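Local coordinates for protein alpha,alpha-trehalose-phosphate synthase (UDP-forming) (Burkholderia multivorans, PDB 5UOF) that belongs to glycosyltransferase family 20 and has the GT-B architecture, in which two Rossmann-like domains are arranged side by side, at residues Arg117-Leu122 against Leu143-His148; Gln305-Thr310 against Ile343-Arg348; Gly236-Ala241 against Asn448-Trp453; Gly391-Ser396 against Thr406-Val411. All coordinates share one frame; numbering follows the deposited sequence.

Interaction 1. Residues Arg117-Leu122 against Leu143-His148; sequences RVNAML and LLPFAH. With EDO (1,2-ethanediol), chain I.
N119 and L122 of helix 109-127 pack on the turn L143-F146, which leads into helix 146-152. Both helices flank the large sheet of the N-terminal Rossmann-like domain, one before and one after strand 135-139 in the chain. The turn is a type I beta turn, closed by its own F146 N to L143 O bond, with P145 as N-cap residue of the helix.

Polar-to-apolar contacts dominate. N119 points its CB at the turn and its side chain crosses P145 at about a right angle. N119 OD1 lies 3.4 Å from L143 CA and 3.5 Å from P145 CD, and it also reaches the edge of the F146 ring, in the ring plane. The amide is held from its other end: N119 ND2 donates to the carbonyls of Y115 and H142, which ties the helix to the residue just ahead of the turn.

Apolar contacts continue the seam. F146 has CG anti to its backbone N (chi1 -163°), and the rim atom F146 CE1 comes 3.9 Å from L122 CB. L143 CD2 approaches L122 CD1 more distantly, at 4.4 Å, and Y85 of helix 79-86 touches both leucines.

A 1,2-ethanediol, probably from the crystallisation liquor, bridges the periphery. It is also hydrogen-bonded to L116 O, and its C1 lies 3.6 Å from P145 CB. At its other end, O2 meets the H148 ring edge-on and in plane, in a nearly straight hydrogen bond (171°) to H148 ND1 of 2.9 Å.

Interaction 2. Residues Gln305-Thr310 against Ile343-Arg348; sequences QIAPPT and IQYLNR
Q305 and Y345 pair in parallel register, as do I306 and L346, and this is the tight half of the contact. Three backbone bonds define it: Q305 N to Q344 O (2.8 Å), L346 N to Q305 O (2.8 Å) and A307 N to L346 O (2.9 Å). On the face carrying Q305 and Y345, the two side chains lie side by side and point the same way, with Q305 CG 3.9 Å from Y345 CD1. Q305 then bends at chi2 (73°), and its amide bonds to S270 of the neighbouring strand 266-271 and to D272. A307 CB meets the ring edge at Y345 CE1. The tight part ends at N347, the centre of an inverse gamma turn, whose ND2 donates to Y345 OH (2.7 Å), in the amide plane. One water accepts from N347 ND2 and donates to A307 O, linking the two segments just beyond the strands.

Farther out the contacts are looser and exposed: P309 CG rests 3.4 Å from N347 O while R348 turns its CB away.

Strand 301-306, helix 314-335 and strand 343-346 form a beta-alpha-beta crossover, the repeating element of a Rossmann-like domain, with 343-346 outermost in its six-stranded parallel sheet.

Interaction 3. Residues Gly236-Ala241 against Asn448-Trp453; sequences GVYPDA and NDLSVW. With EDO (1,2-ethanediol), chain G.
N448 is the first residue beyond helix 431-447, and its carbonyl O comes 3.6 Å from G236 CA. A water that accepts from V237 N also lies within hydrogen-bonding distance of N448 O. The N448 amide is held by E404 and the P234 carbonyl.

D449 is the N-cap of helix 450-472: its CG sits between the backbone N and the carbonyl carbon (chi1 75°), and OD1 accepts from S451 N at 2.9 Å, met from above the carboxylate plane. D449 CB presses against V237 O at 3.1 Å. A 1,2-ethanediol takes the D449 N-H through its O2 (2.9 Å) and donates to D449 OD2 through O1.

L450 provides the direct backbone bond, N to V237 O (2.9 Å). Its CB sits over one face of the Y238 ring, 4.0 Å from the centroid, a CH-pi contact offset toward the rim. S451 N and CB then approach Y238 OH, whose polar partner is R454. W453 N shares a water with G236 N and D449 O.

The junction lies where the two domains meet: P239 packs on helices 376-384 and 431-447, L450 on helix 32-43, and W453 on W137 and F162 of strands 135-139 and 159-162.

Interaction 4. Residues Gly391-Ser396 against Thr406-Val411; sequences GVLVLS and TGALLV
L395 carries CG anti to its backbone N (chi1 -180°), and L410 has CG anti to its carbonyl carbon (chi1 -62°). From neighbouring strands, these two settings leave the side chains side by side and pointing the same way, with L395 CD2 4.0 Å from L410 CD2. A408 CB fills the next position on this face, 3.7 Å from L395 CB and 3.8 Å from L393 CD2. On the face of V394, L409 and V411, V394 CG1 touches V411 CG2 at 4.0 Å, and V392 CG1 lies the same distance from L409 CD1.

Between the faces runs a parallel ladder: L409 N donates to L393 O, L395 N to L409 O and V411 N to L395 O, each at 2.9 Å. Strand 409-411 is the outermost strand at this end of the six-stranded sheet of the C-terminal Rossmann-like domain. The twelve residues between strands 392-396 and 409-411 contain no helix, unlike the usual beta-alpha-beta link.

Helix 416-428 covers V392, L409 and V411, while helix 376-384 covers L393 and L395. A water accepts from L393 N and donates to G407 O. G391 N bonds to Q385 OE1, and Q385 belongs to the bound sodium site with R360 and S362.

Interaction 1 lies in the N-terminal domain, beside its ten-stranded mixed sheet, and is complete before the others begin. Interactions 2 and 4 follow in series on one six-stranded parallel sheet, at its two outermost strands, 343-346 and 409-411; their centres are 22 Å apart. Interaction 3 joins chain parts more than 200 residues apart, and both sheet contacts fall between its segments in sequence. It therefore closes the C-terminal domain where the chain enters it and leaves it, with its centre 19 Å from that of interaction 4 and 30 Å from that of interaction 1. Interactions 1 and 4, whose centres are 38 Å apart, lie on opposite sides of the chain's centre, as expected for a two-domain GT-B protein.

Interaction 1. Residues Arg117-Leu122 against Leu143-His148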
loop_
_atom_site.group_PDB
_atom_site.type_symbol
_atom_site.label_atom_id
_atom_site.label_comp_id
_atom_site.label_asym_id
_atom_site.label_seq_id
_atom_site.Cartn_x
_atom_site.Cartn_y
_atom_site.Cartn_z
ATOM N N ARG A 117 19.597 18.464 -0.627
ATOM C CA ARG A 117 20.368 19.704 -0.602
ATOM C C ARG A 117 19.920 20.616 0.533
ATOM O O ARG A 117 20.752 21.159 1.269
ATOM C CB ARG A 117 20.258 20.438 -1.941
ATOM C CG ARG A 117 21.099 21.730 -1.966
ATOM C CD ARG A 117 20.733 22.652 -3.128
ATOM N NE ARG A 117 19.394 23.223 -2.971
ATOM C CZ ARG A 117 19.101 24.248 -2.171
ATOM N NH1 ARG A 117 20.054 24.831 -1.444
ATOM N NH2 ARG A 117 17.851 24.696 -2.099
ATOM N N VAL A 118 18.607 20.795 0.698
ATOM C CA VAL A 118 18.151 21.721 1.732
ATOM C C VAL A 118 18.394 21.148 3.117
ATOM O O VAL A 118 18.687 21.898 4.058
ATOM C CB VAL A 118 16.675 22.111 1.533
ATOM C CG1 VAL A 118 16.518 22.868 0.228
ATOM C CG2 VAL A 118 15.758 20.891 1.594
ATOM N N ASN A 119 18.305 19.825 3.276
ATOM C CA ASN A 119 18.673 19.238 4.559
ATOM C C ASN A 119 20.147 19.489 4.863
ATOM O O ASN A 119 20.502 19.912 5.970
ATOM C CB ASN A 119 18.362 17.747 4.577
ATOM C CG ASN A 119 16.969 17.456 5.093
ATOM O OD1 ASN A 119 16.776 17.231 6.292
ATOM N ND2 ASN A 119 15.986 17.466 4.197
ATOM N N ALA A 120 21.022 19.248 3.880
ATOM C CA ALA A 120 22.443 19.508 4.074
ATOM C C ALA A 120 22.692 20.980 4.397
ATOM O O ALA A 120 23.517 21.302 5.262
ATOM C CB ALA A 120 23.228 19.083 2.829
ATOM N N MET A 121 21.968 21.883 3.730
ATOM C CA MET A 121 22.109 23.314 3.992
ATOM C C MET A 121 21.746 23.648 5.438
ATOM O O MET A 121 22.495 24.337 6.143
ATOM C CB MET A 121 21.234 24.102 3.011
ATOM C CG MET A 121 21.347 25.625 3.110
ATOM S SD MET A 121 20.222 26.352 4.342
ATOM C CE MET A 121 18.631 25.980 3.595
ATOM N N LEU A 122 20.596 23.162 5.899
ATOM C CA LEU A 122 20.154 23.474 7.253
ATOM C C LEU A 122 21.062 22.835 8.294
ATOM O O LEU A 122 21.318 23.430 9.348
ATOM C CB LEU A 122 18.709 23.022 7.438
ATOM C CG LEU A 122 17.677 23.803 6.627
ATOM C CD1 LEU A 122 16.339 23.080 6.652
ATOM C CD2 LEU A 122 17.546 25.226 7.185
ATOM N N LEU A 143 12.625 16.341 7.472
ATOM C CA LEU A 143 13.989 16.431 7.986
ATOM C C LEU A 143 14.610 15.056 8.176
ATOM O O LEU A 143 15.577 14.913 8.921
ATOM C CB LEU A 143 14.002 17.197 9.310
ATOM C CG LEU A 143 13.673 18.681 9.231
ATOM C CD1 LEU A 143 13.280 19.230 10.602
ATOM C CD2 LEU A 143 14.861 19.426 8.647
ATOM N N LEU A 144 14.044 14.031 7.551
ATOM C CA LEU A 144 14.606 12.688 7.678
ATOM C C LEU A 144 16.115 12.604 7.420
ATOM O O LEU A 144 16.814 11.961 8.220
ATOM C CB LEU A 144 13.792 11.758 6.769
ATOM C CG LEU A 144 14.001 10.267 6.972
ATOM C CD1 LEU A 144 12.712 9.560 6.661
ATOM C CD2 LEU A 144 15.116 9.794 6.055
ATOM N N PRO A 145 16.687 13.217 6.378
ATOM C CA PRO A 145 18.137 13.097 6.155
ATOM C C PRO A 145 18.998 13.951 7.077
ATOM O O PRO A 145 20.218 14.007 6.880
ATOM C CB PRO A 145 18.309 13.556 4.694
ATOM C CG PRO A 145 16.933 13.680 4.120
ATOM C CD PRO A 145 16.038 13.957 5.282
ATOM N N PHE A 146 18.419 14.598 8.090
ATOM C CA PHE A 146 19.147 15.640 8.817
ATOM C C PHE A 146 20.326 15.067 9.606
ATOM O O PHE A 146 21.423 15.641 9.590
ATOM C CB PHE A 146 18.183 16.391 9.736
ATOM C CG PHE A 146 18.715 17.718 10.230
ATOM C CD1 PHE A 146 18.607 18.863 9.449
ATOM C CD2 PHE A 146 19.286 17.823 11.486
ATOM C CE1 PHE A 146 19.076 20.088 9.910
ATOM C CE2 PHE A 146 19.750 19.040 11.953
ATOM C CZ PHE A 146 19.644 20.173 11.165
ATOM N N ALA A 147 20.119 13.956 10.330
ATOM C CA ALA A 147 21.224 13.351 11.075
ATOM C C ALA A 147 22.351 12.919 10.156
ATOM O O ALA A 147 23.526 13.101 10.486
ATOM C CB ALA A 147 20.756 12.147 11.884
ATOM N N HIS A 148 22.022 12.321 9.011
ATOM C CA HIS A 148 23.074 11.876 8.105
ATOM C C HIS A 148 23.928 13.056 7.657
ATOM O O HIS A 148 25.160 12.960 7.611
ATOM C CB HIS A 148 22.455 11.141 6.909
ATOM C CG HIS A 148 23.475 10.546 5.992
ATOM N ND1 HIS A 148 23.954 11.209 4.883
ATOM C CD2 HIS A 148 24.148 9.373 6.051
ATOM C CE1 HIS A 148 24.856 10.457 4.280
ATOM N NE2 HIS A 148 24.995 9.339 4.971
HETATM C C1 EDO I . 21.328 15.041 3.492
HETATM O O1 EDO I . 21.821 15.791 2.384
HETATM C C2 EDO I . 22.045 13.704 3.557
HETATM O O2 EDO I . 23.391 13.876 4.016
#

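Interaction 2. Residues Gln305-Thr310 against Ile343-Arg348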
loop_
_atom_site.group_PDB
_atom_site.type_symbol
_atom_site.label_atom_id
_atom_site.label_comp_id
_atom_site.label_asym_id
_atom_site.label_seq_id
_atom_site.Cartn_x
_atom_site.Cartn_y
_atom_site.Cartn_z
ATOM N N GLN A 305 -18.804 19.310 9.884
ATOM C CA GLN A 305 -17.446 19.043 9.412
ATOM C C GLN A 305 -16.701 20.366 9.343
ATOM O O GLN A 305 -17.063 21.247 8.556
ATOM C CB GLN A 305 -17.449 18.364 8.043
ATOM C CG GLN A 305 -16.042 18.201 7.450
ATOM C CD GLN A 305 -15.244 17.136 8.158
ATOM O OE1 GLN A 305 -15.664 15.982 8.213
ATOM N NE2 GLN A 305 -14.089 17.514 8.716
ATOM N N ILE A 306 -15.668 20.506 10.169
ATOM C CA ILE A 306 -14.806 21.673 10.155
ATOM C C ILE A 306 -13.522 21.274 9.450
ATOM O O ILE A 306 -12.970 20.200 9.715
ATOM C CB ILE A 306 -14.534 22.183 11.580
ATOM C CG1 ILE A 306 -15.839 22.715 12.185
ATOM C CG2 ILE A 306 -13.442 23.270 11.581
ATOM C CD1 ILE A 306 -15.782 22.906 13.686
ATOM N N ALA A 307 -13.074 22.117 8.529
ATOM C CA ALA A 307 -11.841 21.885 7.776
ATOM C C ALA A 307 -11.038 23.174 7.819
ATOM O O ALA A 307 -11.304 24.105 7.039
ATOM C CB ALA A 307 -12.124 21.451 6.342
ATOM N N PRO A 308 -10.089 23.288 8.740
ATOM C CA PRO A 308 -9.243 24.473 8.791
ATOM C C PRO A 308 -8.524 24.647 7.467
ATOM O O PRO A 308 -7.872 23.709 6.990
ATOM C CB PRO A 308 -8.255 24.159 9.927
ATOM C CG PRO A 308 -8.916 23.065 10.728
ATOM C CD PRO A 308 -9.728 22.282 9.754
ATOM N N PRO A 309 -8.659 25.802 6.822
ATOM C CA PRO A 309 -8.052 25.977 5.496
ATOM C C PRO A 309 -6.537 25.809 5.539
ATOM O O PRO A 309 -5.869 26.248 6.477
ATOM C CB PRO A 309 -8.446 27.407 5.113
ATOM C CG PRO A 309 -9.683 27.685 5.920
ATOM C CD PRO A 309 -9.458 26.974 7.223
ATOM N N THR A 310 -6.007 25.125 4.520
ATOM C CA THR A 310 -4.567 24.974 4.303
ATOM C C THR A 310 -4.307 25.223 2.817
ATOM O O THR A 310 -3.970 24.300 2.069
ATOM C CB THR A 310 -4.059 23.587 4.728
ATOM O OG1 THR A 310 -4.793 22.573 4.029
ATOM C CG2 THR A 310 -4.201 23.379 6.232
ATOM N N ILE A 343 -25.655 18.365 6.662
ATOM C CA ILE A 343 -24.202 18.477 6.768
ATOM C C ILE A 343 -23.842 19.954 6.729
ATOM O O ILE A 343 -24.031 20.623 5.702
ATOM C CB ILE A 343 -23.464 17.715 5.659
ATOM C CG1 ILE A 343 -23.751 16.217 5.754
ATOM C CG2 ILE A 343 -21.944 17.949 5.792
ATOM C CD1 ILE A 343 -23.017 15.397 4.669
ATOM N N GLN A 344 -23.334 20.464 7.848
ATOM C CA GLN A 344 -22.720 21.789 7.881
ATOM C C GLN A 344 -21.234 21.616 7.611
ATOM O O GLN A 344 -20.526 20.996 8.408
ATOM C CB GLN A 344 -22.943 22.466 9.230
ATOM C CG GLN A 344 -24.404 22.643 9.560
ATOM C CD GLN A 344 -24.609 23.167 10.968
ATOM O OE1 GLN A 344 -25.321 22.551 11.775
ATOM N NE2 GLN A 344 -23.986 24.303 11.272
ATOM N N TYR A 345 -20.765 22.147 6.487
ATOM C CA TYR A 345 -19.386 21.962 6.057
ATOM C C TYR A 345 -18.723 23.332 6.068
ATOM O O TYR A 345 -19.066 24.208 5.262
ATOM C CB TYR A 345 -19.331 21.290 4.683
ATOM C CG TYR A 345 -17.966 21.281 4.066
ATOM C CD1 TYR A 345 -16.835 21.047 4.834
ATOM C CD2 TYR A 345 -17.805 21.520 2.708
ATOM C CE1 TYR A 345 -15.581 21.062 4.269
ATOM C CE2 TYR A 345 -16.557 21.533 2.137
ATOM C CZ TYR A 345 -15.456 21.300 2.922
ATOM O OH TYR A 345 -14.217 21.322 2.350
ATOM N N LEU A 346 -17.788 23.518 7.003
ATOM C CA LEU A 346 -17.255 24.828 7.363
ATOM C C LEU A 346 -15.764 24.849 7.066
ATOM O O LEU A 346 -14.982 24.191 7.760
ATOM C CB LEU A 346 -17.518 25.116 8.842
ATOM C CG LEU A 346 -19.011 25.252 9.159
ATOM C CD1 LEU A 346 -19.271 25.117 10.658
ATOM C CD2 LEU A 346 -19.513 26.594 8.632
ATOM N N ASN A 347 -15.380 25.621 6.048
ATOM C CA ASN A 347 -13.980 25.787 5.657
ATOM C C ASN A 347 -13.396 26.963 6.441
ATOM O O ASN A 347 -13.070 28.019 5.896
ATOM C CB ASN A 347 -13.876 26.014 4.154
ATOM C CG ASN A 347 -14.307 24.808 3.353
ATOM O OD1 ASN A 347 -15.333 24.828 2.664
ATOM N ND2 ASN A 347 -13.524 23.745 3.435
ATOM N N ARG A 348 -13.288 26.760 7.756
ATOM C CA ARG A 348 -13.052 27.839 8.703
ATOM C C ARG A 348 -12.108 27.382 9.806
ATOM O O ARG A 348 -12.086 26.208 10.190
ATOM C CB ARG A 348 -14.355 28.313 9.382
ATOM C CG ARG A 348 -15.508 28.602 8.449
ATOM C CD ARG A 348 -15.394 29.990 7.847
ATOM N NE ARG A 348 -16.448 30.238 6.868
ATOM C CZ ARG A 348 -16.256 30.253 5.552
ATOM N NH1 ARG A 348 -15.043 30.046 5.050
ATOM N NH2 ARG A 348 -17.278 30.473 4.736
HETATM O O HOH W 1 -11.079 24.292 4.346
#

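Interaction 3. Residues Gly236-Ala241 against Asn448-Trp453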
loop_
_atom_site.group_PDB
_atom_site.type_symbol
_atom_site.label_atom_id
_atom_site.label_comp_id
_atom_site.label_asym_id
_atom_site.label_seq_id
_atom_site.Cartn_x
_atom_site.Cartn_y
_atom_site.Cartn_z
ATOM N N GLY A 236 0.533 11.802 23.000
ATOM C CA GLY A 236 -0.723 12.001 23.676
ATOM C C GLY A 236 -1.073 13.466 23.843
ATOM O O GLY A 236 -0.534 14.351 23.162
ATOM N N VAL A 237 -1.993 13.728 24.771
ATOM C CA VAL A 237 -2.478 15.075 25.048
ATOM C C VAL A 237 -2.451 15.279 26.556
ATOM O O VAL A 237 -1.957 14.421 27.296
ATOM C CB VAL A 237 -3.895 15.295 24.491
ATOM C CG1 VAL A 237 -3.913 15.077 22.981
ATOM C CG2 VAL A 237 -4.890 14.359 25.186
ATOM N N TYR A 238 -2.959 16.415 27.030
ATOM C CA TYR A 238 -3.181 16.606 28.463
ATOM C C TYR A 238 -4.684 16.590 28.698
ATOM O O TYR A 238 -5.346 17.633 28.607
ATOM C CB TYR A 238 -2.556 17.910 28.970
ATOM C CG TYR A 238 -1.040 17.878 29.008
ATOM C CD1 TYR A 238 -0.366 17.006 29.853
ATOM C CD2 TYR A 238 -0.289 18.744 28.226
ATOM C CE1 TYR A 238 1.024 16.981 29.907
ATOM C CE2 TYR A 238 1.096 18.726 28.271
ATOM C CZ TYR A 238 1.748 17.844 29.115
ATOM O OH TYR A 238 3.132 17.823 29.179
ATOM N N PRO A 239 -5.274 15.425 28.982
ATOM C CA PRO A 239 -6.738 15.325 28.919
ATOM C C PRO A 239 -7.452 16.161 29.964
ATOM O O PRO A 239 -8.517 16.712 29.664
ATOM C CB PRO A 239 -7.000 13.819 29.102
ATOM C CG PRO A 239 -5.767 13.287 29.754
ATOM C CD PRO A 239 -4.631 14.133 29.265
ATOM N N ASP A 240 -6.897 16.282 31.177
ATOM C CA ASP A 240 -7.555 17.099 32.193
ATOM C C ASP A 240 -7.541 18.574 31.802
ATOM O O ASP A 240 -8.516 19.296 32.039
ATOM C CB ASP A 240 -6.892 16.885 33.555
ATOM C CG ASP A 240 -6.989 15.436 34.040
ATOM O OD1 ASP A 240 -7.839 14.675 33.528
ATOM O OD2 ASP A 240 -6.217 15.063 34.951
ATOM N N ALA A 241 -6.458 19.027 31.166
ATOM C CA ALA A 241 -6.385 20.412 30.713
ATOM C C ALA A 241 -7.384 20.687 29.597
ATOM O O ALA A 241 -8.000 21.759 29.561
ATOM C CB ALA A 241 -4.963 20.740 30.254
ATOM N N ASN A 448 -0.863 7.801 29.212
ATOM C CA ASN A 448 0.089 8.172 28.170
ATOM C C ASN A 448 -0.181 9.622 27.773
ATOM O O ASN A 448 -0.495 9.934 26.624
ATOM C CB ASN A 448 -0.015 7.242 26.960
ATOM C CG ASN A 448 0.949 7.625 25.870
ATOM O OD1 ASN A 448 2.050 8.091 26.162
ATOM N ND2 ASN A 448 0.532 7.484 24.607
ATOM N N ASP A 449 -0.081 10.529 28.743
ATOM C CA ASP A 449 -0.285 11.927 28.403
ATOM C C ASP A 449 0.970 12.474 27.716
ATOM O O ASP A 449 1.983 11.786 27.579
ATOM C CB ASP A 449 -0.721 12.741 29.638
ATOM C CG ASP A 449 0.406 13.037 30.638
ATOM O OD1 ASP A 449 1.601 12.929 30.331
ATOM O OD2 ASP A 449 0.069 13.416 31.780
ATOM N N LEU A 450 0.871 13.712 27.232
ATOM C CA LEU A 450 1.917 14.261 26.372
ATOM C C LEU A 450 3.289 14.246 27.045
ATOM O O LEU A 450 4.318 14.181 26.355
ATOM C CB LEU A 450 1.537 15.682 25.953
ATOM C CG LEU A 450 2.475 16.449 25.014
ATOM C CD1 LEU A 450 2.792 15.617 23.762
ATOM C CD2 LEU A 450 1.812 17.762 24.598
ATOM N N SER A 451 3.333 14.300 28.385
ATOM C CA SER A 451 4.628 14.278 29.053
ATOM C C SER A 451 5.333 12.936 28.894
ATOM O O SER A 451 6.564 12.882 28.990
ATOM C CB SER A 451 4.474 14.613 30.541
ATOM O OG SER A 451 3.990 13.499 31.266
ATOM N N VAL A 452 4.590 11.853 28.641
ATOM C CA VAL A 452 5.228 10.553 28.455
ATOM C C VAL A 452 6.070 10.553 27.181
ATOM O O VAL A 452 7.221 10.111 27.187
ATOM C CB VAL A 452 4.176 9.429 28.453
ATOM C CG1 VAL A 452 4.840 8.067 28.217
ATOM C CG2 VAL A 452 3.411 9.442 29.788
ATOM N N TRP A 453 5.516 11.067 26.080
ATOM C CA TRP A 453 6.284 11.211 24.842
ATOM C C TRP A 453 7.562 11.997 25.079
ATOM O O TRP A 453 8.668 11.545 24.755
ATOM C CB TRP A 453 5.413 11.905 23.792
ATOM C CG TRP A 453 6.060 12.237 22.480
ATOM C CD1 TRP A 453 6.345 11.374 21.458
ATOM C CD2 TRP A 453 6.424 13.544 22.014
ATOM N NE1 TRP A 453 6.899 12.061 20.399
ATOM C CE2 TRP A 453 6.932 13.395 20.706
ATOM C CE3 TRP A 453 6.365 14.826 22.574
ATOM C CZ2 TRP A 453 7.390 14.473 19.958
ATOM C CZ3 TRP A 453 6.812 15.894 21.826
ATOM C CH2 TRP A 453 7.326 15.713 20.534
HETATM C C1 EDO G . 2.306 10.548 33.143
HETATM O O1 EDO G . 1.622 11.788 33.378
HETATM C C2 EDO G . 1.316 9.482 32.676
HETATM O O2 EDO G . 0.605 9.933 31.510
HETATM O O HOH W 2 2.507 11.009 24.992
HETATM O O HOH W 3 -3.214 11.481 26.223
#

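Interaction 4. Residues Gly391-Ser396 against Thr406-Val411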
loop_
_atom_site.group_PDB
_atom_site.type_symbol
_atom_site.label_atom_id
_atom_site.label_comp_id
_atom_site.label_asym_id
_atom_site.label_seq_id
_atom_site.Cartn_x
_atom_site.Cartn_y
_atom_site.Cartn_z
ATOM N N GLY A 391 -19.775 11.661 24.998
ATOM C CA GLY A 391 -19.956 11.276 23.609
ATOM C C GLY A 391 -19.216 9.998 23.256
ATOM O O GLY A 391 -18.389 9.491 24.016
ATOM N N VAL A 392 -19.537 9.471 22.067
ATOM C CA VAL A 392 -18.974 8.224 21.559
ATOM C C VAL A 392 -18.017 8.550 20.426
ATOM O O VAL A 392 -18.360 9.324 19.525
ATOM C CB VAL A 392 -20.070 7.277 21.047
ATOM C CG1 VAL A 392 -19.440 6.019 20.427
ATOM C CG2 VAL A 392 -21.035 6.925 22.168
ATOM N N LEU A 393 -16.827 7.957 20.467
ATOM C CA LEU A 393 -15.843 8.148 19.409
ATOM C C LEU A 393 -15.971 7.022 18.396
ATOM O O LEU A 393 -15.857 5.846 18.756
ATOM C CB LEU A 393 -14.428 8.175 19.980
ATOM C CG LEU A 393 -13.272 8.215 18.970
ATOM C CD1 LEU A 393 -13.280 9.529 18.212
ATOM C CD2 LEU A 393 -11.960 8.025 19.701
ATOM N N VAL A 394 -16.186 7.390 17.134
ATOM C CA VAL A 394 -16.134 6.459 16.009
ATOM C C VAL A 394 -14.796 6.691 15.329
ATOM O O VAL A 394 -14.523 7.805 14.868
ATOM C CB VAL A 394 -17.295 6.687 15.031
ATOM C CG1 VAL A 394 -17.152 5.772 13.828
ATOM C CG2 VAL A 394 -18.636 6.416 15.728
ATOM N N LEU A 395 -13.957 5.656 15.281
ATOM C CA LEU A 395 -12.532 5.837 14.990
ATOM C C LEU A 395 -12.073 4.842 13.938
ATOM O O LEU A 395 -12.364 3.650 14.046
ATOM C CB LEU A 395 -11.692 5.656 16.263
ATOM C CG LEU A 395 -10.172 5.821 16.131
ATOM C CD1 LEU A 395 -9.829 7.206 15.653
ATOM C CD2 LEU A 395 -9.481 5.557 17.469
ATOM N N SER A 396 -11.316 5.328 12.950
ATOM C CA SER A 396 -10.736 4.454 11.934
ATOM C C SER A 396 -9.667 3.545 12.527
ATOM O O SER A 396 -8.791 3.996 13.271
ATOM C CB SER A 396 -10.099 5.295 10.828
ATOM O OG SER A 396 -9.278 4.487 9.989
ATOM N N THR A 406 -9.235 1.924 22.861
ATOM C CA THR A 406 -9.956 0.670 22.688
ATOM C C THR A 406 -11.441 0.800 22.992
ATOM O O THR A 406 -12.205 -0.111 22.644
ATOM C CB THR A 406 -9.333 -0.410 23.575
ATOM O OG1 THR A 406 -9.306 0.041 24.934
ATOM C CG2 THR A 406 -7.900 -0.713 23.110
ATOM N N GLY A 407 -11.867 1.900 23.613
ATOM C CA GLY A 407 -13.283 2.146 23.839
ATOM C C GLY A 407 -13.994 2.810 22.680
ATOM O O GLY A 407 -15.214 2.975 22.720
ATOM N N ALA A 408 -13.259 3.229 21.651
ATOM C CA ALA A 408 -13.910 3.733 20.451
ATOM C C ALA A 408 -14.660 2.615 19.747
ATOM O O ALA A 408 -14.345 1.435 19.905
ATOM C CB ALA A 408 -12.885 4.333 19.482
ATOM N N LEU A 409 -15.685 3.003 18.992
ATOM C CA LEU A 409 -16.252 2.126 17.971
ATOM C C LEU A 409 -15.285 2.183 16.803
ATOM O O LEU A 409 -15.234 3.180 16.081
ATOM C CB LEU A 409 -17.655 2.576 17.571
ATOM C CG LEU A 409 -18.785 2.385 18.592
ATOM C CD1 LEU A 409 -20.119 2.858 18.005
ATOM C CD2 LEU A 409 -18.905 0.905 19.025
ATOM N N LEU A 410 -14.495 1.121 16.631
ATOM C CA LEU A 410 -13.488 1.077 15.573
ATOM C C LEU A 410 -14.120 0.621 14.268
ATOM O O LEU A 410 -14.870 -0.361 14.246
ATOM C CB LEU A 410 -12.357 0.126 15.951
ATOM C CG LEU A 410 -11.622 0.562 17.216
ATOM C CD1 LEU A 410 -10.805 -0.589 17.786
ATOM C CD2 LEU A 410 -10.733 1.777 16.911
ATOM N N VAL A 411 -13.793 1.311 13.173
ATOM C CA VAL A 411 -14.382 0.980 11.880
ATOM C C VAL A 411 -13.317 0.988 10.789
ATOM O O VAL A 411 -12.253 1.605 10.907
ATOM C CB VAL A 411 -15.523 1.940 11.491
ATOM C CG1 VAL A 411 -16.647 1.853 12.511
ATOM C CG2 VAL A 411 -15.003 3.368 11.386
HETATM O O HOH W 4 -16.421 5.814 22.678
#